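Local coordinates for fibronectin-binding protein (Streptococcus pyogenes, PDB 5A0L) that mediates covalent binding of the bacterium to its host through an internal thioester in its N-terminal domain, at residues N101-G106 against L204-V209; Q128-Y133 against E166-L171. All blocks are in the same frame, centred on the assembly; numbering follows the deposited sequence.

Interaction 1: residues N101-G106 against L204-V209; sequences NVIYNG and LSAEYV
Ile103 meets Leu204, Ser205 and Ala206 where helix 92-105 ends against the closed antiparallel barrel of the thioester domain. The contact lies at strand 203-205 and the turn after it. Ile103 and Leu204 reach toward each other tip to tip, with Ile103 CD1 4.0 Å from Leu204 CD2. The other branch of Ile103 does separate work. Chi1 of -67° sets CG1 beside the backbone N and leaves CG2 anti to it, facing Ala206. Ile103 CG2 lies 3.4 Å from Ala206 O and 3.7 Å from Ala206 CA. The strand carbonyl Ser205 O is 4.1 Å from Ile103 CD1. It is buried by this contact and has no polar partner in the model.

One water joins the two backbones. It donates to Ile103 O at 2.8 Å and to Ala206 O at 3.0 Å, so the link is polar beside the methyl packing. Tyr48, Tyr188, Leu190 and Ile131 also pack on Ile103. Backbone bonds join Ser205 with Asn191 and Ala206 with Gln46, on the two neighbouring strands. Ser205 OG bonds to Glu207 O at 2.7 Å and also pairs with Asn191 N. On the helix, Asn105 folds back on the preceding turn. Its ND2 and its backbone N reach Asn101 O from opposite faces of the carbonyl plane, with Asn105 ND2 2.9 Å from Asn101 O.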
loop_
_atom_site.group_PDB
_atom_site.type_symbol
_atom_site.label_atom_id
_atom_site.label_comp_id
_atom_site.label_asym_id
_atom_site.label_seq_id
_atom_site.Cartn_x
_atom_site.Cartn_y
_atom_site.Cartn_z
ATOM N N ASN A 101 -2.696 8.834 -7.282
ATOM C CA ASN A 101 -4.134 8.825 -7.317
ATOM C C ASN A 101 -4.722 7.558 -6.713
ATOM O O ASN A 101 -5.796 7.614 -6.088
ATOM C CB ASN A 101 -4.663 9.126 -8.715
ATOM C CG ASN A 101 -4.674 10.610 -9.023
ATOM O OD1 ASN A 101 -5.674 11.301 -8.752
ATOM N ND2 ASN A 101 -3.572 11.128 -9.560
ATOM N N VAL A 102 -4.058 6.412 -6.867
ATOM C CA VAL A 102 -4.498 5.215 -6.164
ATOM C C VAL A 102 -4.517 5.417 -4.645
ATOM O O VAL A 102 -5.510 5.144 -3.961
ATOM C CB VAL A 102 -3.628 3.992 -6.516
ATOM C CG1 VAL A 102 -3.865 2.839 -5.553
ATOM C CG2 VAL A 102 -3.900 3.569 -7.947
ATOM N N ILE A 103 -3.412 5.934 -4.110
ATOM C CA ILE A 103 -3.309 6.087 -2.658
ATOM C C ILE A 103 -4.339 7.120 -2.166
ATOM O O ILE A 103 -4.976 6.897 -1.127
ATOM C CB ILE A 103 -1.872 6.443 -2.236
ATOM C CG1 ILE A 103 -0.906 5.277 -2.498
ATOM C CG2 ILE A 103 -1.802 6.905 -0.815
ATOM C CD1 ILE A 103 -1.128 4.087 -1.631
ATOM N N TYR A 104 -4.475 8.243 -2.868
ATOM C CA TYR A 104 -5.373 9.285 -2.416
ATOM C C TYR A 104 -6.833 8.793 -2.363
ATOM O O TYR A 104 -7.627 9.261 -1.528
ATOM C CB TYR A 104 -5.234 10.510 -3.335
ATOM C CG TYR A 104 -5.920 11.742 -2.810
ATOM C CD1 TYR A 104 -5.600 12.261 -1.548
ATOM C CD2 TYR A 104 -6.863 12.440 -3.597
ATOM C CE1 TYR A 104 -6.258 13.382 -1.047
ATOM C CE2 TYR A 104 -7.487 13.582 -3.103
ATOM C CZ TYR A 104 -7.163 14.066 -1.851
ATOM O OH TYR A 104 -7.816 15.168 -1.300
ATOM N N ASN A 105 -7.163 7.856 -3.247
ATOM C CA ASN A 105 -8.493 7.293 -3.330
ATOM C C ASN A 105 -8.740 6.043 -2.493
ATOM O O ASN A 105 -9.884 5.629 -2.312
ATOM C CB ASN A 105 -8.882 7.070 -4.778
ATOM C CG ASN A 105 -9.264 8.356 -5.417
ATOM O OD1 ASN A 105 -10.376 8.853 -5.157
ATOM N ND2 ASN A 105 -8.347 9.006 -6.153
ATOM N N GLY A 106 -7.656 5.435 -2.011
ATOM C CA GLY A 106 -7.707 4.208 -1.229
ATOM C C GLY A 106 -7.653 4.493 0.266
ATOM O O GLY A 106 -7.937 5.590 0.736
ATOM N N LEU A 204 5.539 1.643 0.622
ATOM C CA LEU A 204 5.000 2.894 0.115
ATOM C C LEU A 204 4.070 3.458 1.211
ATOM O O LEU A 204 3.176 2.744 1.653
ATOM C CB LEU A 204 4.220 2.635 -1.169
ATOM C CG LEU A 204 3.462 3.820 -1.755
ATOM C CD1 LEU A 204 4.383 4.906 -2.259
ATOM C CD2 LEU A 204 2.549 3.364 -2.882
ATOM N N SER A 205 4.254 4.741 1.544
ATOM C CA SER A 205 3.358 5.345 2.536
ATOM C C SER A 205 1.988 5.651 1.955
ATOM O O SER A 205 1.804 5.790 0.751
ATOM C CB SER A 205 3.983 6.601 3.104
ATOM O OG SER A 205 4.128 7.611 2.149
ATOM N N ALA A 206 1.012 5.775 2.859
ATOM C CA ALA A 206 -0.376 6.088 2.501
ATOM C C ALA A 206 -0.684 7.576 2.678
ATOM O O ALA A 206 -1.819 7.987 2.441
ATOM C CB ALA A 206 -1.339 5.251 3.327
ATOM N N GLU A 207 0.309 8.360 3.053
ATOM C CA GLU A 207 0.265 9.807 3.190
ATOM C C GLU A 207 1.710 10.297 3.258
ATOM O O GLU A 207 2.649 9.483 3.393
ATOM C CB GLU A 207 -0.493 10.270 4.427
ATOM C CG GLU A 207 0.146 9.914 5.756
ATOM C CD GLU A 207 -0.546 10.534 6.958
ATOM O OE1 GLU A 207 -0.957 11.718 6.926
ATOM O OE2 GLU A 207 -0.599 9.839 7.948
ATOM N N TYR A 208 1.939 11.597 3.189
ATOM C CA TYR A 208 3.266 12.135 3.345
ATOM C C TYR A 208 3.783 11.819 4.748
ATOM O O TYR A 208 3.105 12.029 5.757
ATOM C CB TYR A 208 3.198 13.661 3.199
ATOM C CG TYR A 208 4.508 14.381 3.464
ATOM C CD1 TYR A 208 5.643 14.017 2.796
ATOM C CD2 TYR A 208 4.590 15.430 4.373
ATOM C CE1 TYR A 208 6.855 14.654 3.045
ATOM C CE2 TYR A 208 5.781 16.080 4.614
ATOM C CZ TYR A 208 6.923 15.705 3.931
ATOM O OH TYR A 208 8.107 16.359 4.170
ATOM N N VAL A 209 5.018 11.321 4.801
ATOM C CA VAL A 209 5.709 11.035 6.052
ATOM C C VAL A 209 6.877 12.006 6.138
ATOM O O VAL A 209 7.877 11.853 5.394
ATOM C CB VAL A 209 6.201 9.568 6.145
ATOM C CG1 VAL A 209 6.856 9.360 7.499
ATOM C CG2 VAL A 209 5.050 8.623 5.945
HETATM O O HOH W 1 -4.586 7.156 1.606
#

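Interaction 2: residues Q128-Y133 against E166-L171; sequences QNAIWY and EALKKL
Helices 120-135 and 158-172, in the helical part of the thioester domain, pack side by side, and their segments run in roughly the same direction. The axes of the two segments come within 9.5 Å at a crossing angle of -31°. The backbones are nearest at Ala130 and Leu171, with CA atoms 6.2 Å apart. Ala130 CB points into the other helix, 3.8 Å from Leu171 CB and 3.9 Å from Leu168 CD1. Leu168 has CG anti to its backbone N (chi1 -178°), which carries its end over to helix 120-135. There Leu168 CD1 also lies 3.8 Å from Ala130 N and 4.2 Å from Asn129 CB. The amide of Asn129 turns away from the interface, and its ND2 bonds to Leu125 O on its own helix. The charged pair lies within helix 158-172: Lys169 NZ meets Glu166 OE2 at 3.1 Å on the syn side of the carboxylate, and also bonds to Asn144 OD1. On helix 120-135, Gln128 and Trp132 reach Cys49, the chain's only cysteine and so probably the thioester one. The helices are thus joined here by methyl and methylene packing, and the small Ala130 side chain lets Leu171 come in at its own CB.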
loop_
_atom_site.group_PDB
_atom_site.type_symbol
_atom_site.label_atom_id
_atom_site.label_comp_id
_atom_site.label_asym_id
_atom_site.label_seq_id
_atom_site.Cartn_x
_atom_site.Cartn_y
_atom_site.Cartn_z
ATOM N N GLN A 128 -3.990 -2.332 -1.477
ATOM C CA GLN A 128 -2.746 -3.080 -1.690
ATOM C C GLN A 128 -2.753 -3.746 -3.062
ATOM O O GLN A 128 -1.720 -3.768 -3.761
ATOM C CB GLN A 128 -2.608 -4.130 -0.583
ATOM C CG GLN A 128 -1.337 -4.987 -0.701
ATOM C CD GLN A 128 -0.094 -4.178 -0.516
ATOM O OE1 GLN A 128 0.328 -3.897 0.618
ATOM N NE2 GLN A 128 0.503 -3.738 -1.636
ATOM N N ASN A 129 -3.879 -4.312 -3.460
ATOM C CA ASN A 129 -3.969 -4.922 -4.773
ATOM C C ASN A 129 -3.854 -3.884 -5.893
ATOM O O ASN A 129 -3.208 -4.162 -6.917
ATOM C CB ASN A 129 -5.253 -5.735 -4.913
ATOM C CG ASN A 129 -5.097 -7.139 -4.394
ATOM O OD1 ASN A 129 -4.642 -8.011 -5.123
ATOM N ND2 ASN A 129 -5.396 -7.363 -3.132
ATOM N N ALA A 130 -4.428 -2.692 -5.712
ATOM C CA ALA A 130 -4.295 -1.651 -6.704
ATOM C C ALA A 130 -2.857 -1.187 -6.814
ATOM O O ALA A 130 -2.368 -0.856 -7.920
ATOM C CB ALA A 130 -5.231 -0.494 -6.382
ATOM N N ILE A 131 -2.141 -1.138 -5.698
ATOM C CA ILE A 131 -0.723 -0.758 -5.754
ATOM C C ILE A 131 0.090 -1.795 -6.544
ATOM O O ILE A 131 0.909 -1.434 -7.393
ATOM C CB ILE A 131 -0.140 -0.503 -4.336
ATOM C CG1 ILE A 131 -0.740 0.799 -3.767
ATOM C CG2 ILE A 131 1.393 -0.465 -4.344
ATOM C CD1 ILE A 131 -0.448 2.039 -4.576
ATOM N N TRP A 132 -0.152 -3.070 -6.302
ATOM C CA TRP A 132 0.567 -4.127 -7.006
ATOM C C TRP A 132 0.256 -4.139 -8.496
ATOM O O TRP A 132 1.118 -4.552 -9.299
ATOM C CB TRP A 132 0.270 -5.470 -6.367
ATOM C CG TRP A 132 0.932 -5.712 -5.045
ATOM C CD1 TRP A 132 2.102 -5.192 -4.605
ATOM C CD2 TRP A 132 0.481 -6.602 -4.026
ATOM N NE1 TRP A 132 2.432 -5.696 -3.363
ATOM C CE2 TRP A 132 1.439 -6.557 -2.985
ATOM C CE3 TRP A 132 -0.646 -7.409 -3.869
ATOM C CZ2 TRP A 132 1.315 -7.334 -1.830
ATOM C CZ3 TRP A 132 -0.769 -8.168 -2.720
ATOM C CH2 TRP A 132 0.203 -8.112 -1.718
ATOM N N TYR A 133 -0.925 -3.696 -8.894
ATOM C CA TYR A 133 -1.226 -3.522 -10.321
ATOM C C TYR A 133 -0.169 -2.610 -10.957
ATOM O O TYR A 133 0.253 -2.853 -12.114
ATOM C CB TYR A 133 -2.635 -2.928 -10.462
ATOM C CG TYR A 133 -3.082 -2.690 -11.878
ATOM C CD1 TYR A 133 -3.600 -3.735 -12.641
ATOM C CD2 TYR A 133 -3.051 -1.413 -12.442
ATOM C CE1 TYR A 133 -4.059 -3.494 -13.947
ATOM C CE2 TYR A 133 -3.499 -1.170 -13.734
ATOM C CZ TYR A 133 -3.989 -2.221 -14.481
ATOM O OH TYR A 133 -4.430 -1.979 -15.763
ATOM N N GLU A 166 -15.870 -3.480 -6.594
ATOM C CA GLU A 166 -16.161 -2.245 -7.287
ATOM C C GLU A 166 -15.115 -1.180 -7.022
ATOM O O GLU A 166 -14.734 -0.408 -7.919
ATOM C CB GLU A 166 -17.597 -1.772 -6.947
ATOM C CG GLU A 166 -18.675 -2.713 -7.485
ATOM C CD GLU A 166 -18.504 -3.028 -8.978
ATOM O OE1 GLU A 166 -18.537 -2.068 -9.777
ATOM O OE2 GLU A 166 -18.322 -4.234 -9.366
ATOM N N ALA A 167 -14.635 -1.109 -5.784
ATOM C CA ALA A 167 -13.597 -0.153 -5.428
ATOM C C ALA A 167 -12.316 -0.434 -6.218
ATOM O O ALA A 167 -11.673 0.489 -6.720
ATOM C CB ALA A 167 -13.331 -0.146 -3.941
ATOM N N LEU A 168 -11.936 -1.706 -6.269
ATOM C CA LEU A 168 -10.700 -2.064 -6.971
ATOM C C LEU A 168 -10.759 -1.642 -8.459
ATOM O O LEU A 168 -9.795 -1.079 -8.993
ATOM C CB LEU A 168 -10.431 -3.551 -6.803
ATOM C CG LEU A 168 -9.135 -4.042 -7.442
ATOM C CD1 LEU A 168 -7.928 -3.263 -6.972
ATOM C CD2 LEU A 168 -8.969 -5.532 -7.143
ATOM N N LYS A 169 -11.892 -1.878 -9.102
ATOM C CA LYS A 169 -12.049 -1.486 -10.492
ATOM C C LYS A 169 -11.845 0.025 -10.670
ATOM O O LYS A 169 -11.186 0.465 -11.613
ATOM C CB LYS A 169 -13.434 -1.855 -10.998
ATOM C CG LYS A 169 -13.677 -3.331 -11.139
ATOM C CD LYS A 169 -15.112 -3.573 -11.612
ATOM C CE LYS A 169 -15.436 -5.033 -11.593
ATOM N NZ LYS A 169 -16.880 -5.252 -11.881
ATOM N N LYS A 170 -12.399 0.821 -9.753
ATOM C CA LYS A 170 -12.252 2.267 -9.853
ATOM C C LYS A 170 -10.799 2.690 -9.670
ATOM O O LYS A 170 -10.303 3.613 -10.324
ATOM C CB LYS A 170 -13.174 2.984 -8.860
ATOM C CG LYS A 170 -14.669 2.781 -9.156
ATOM C CD LYS A 170 -15.585 3.404 -8.102
ATOM C CE LYS A 170 -17.044 2.948 -8.221
ATOM N NZ LYS A 170 -17.744 3.481 -7.017
ATOM N N LEU A 171 -10.103 2.038 -8.742
ATOM C CA LEU A 171 -8.731 2.383 -8.430
ATOM C C LEU A 171 -7.773 2.127 -9.581
ATOM O O LEU A 171 -6.780 2.847 -9.688
ATOM C CB LEU A 171 -8.233 1.685 -7.168
ATOM C CG LEU A 171 -8.838 2.122 -5.837
ATOM C CD1 LEU A 171 -8.391 1.178 -4.727
ATOM C CD2 LEU A 171 -8.446 3.552 -5.490
#

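Helix 92-105 connects the two contacts, although it belongs only to interaction 1. Its Val102 and Ile103 touch Ile131, while Val102 and Asn105 touch Leu171. Val102 CG1 and Ile131 CD1 are 3.6 Å apart, so the packing runs from the barrel strand through this helix to the helix pair. Both contacts are buried, with centres about 13 Å apart. Interaction 1 joins helix to barrel and mixes methyl packing with a polar link. Interaction 2 joins two helices and is apolar, with its salt bridge lying within one of them. At interaction 1 the carbonyls of Ile103 and Ala206 share a water; at interaction 2 side chains from two helix flanks meet.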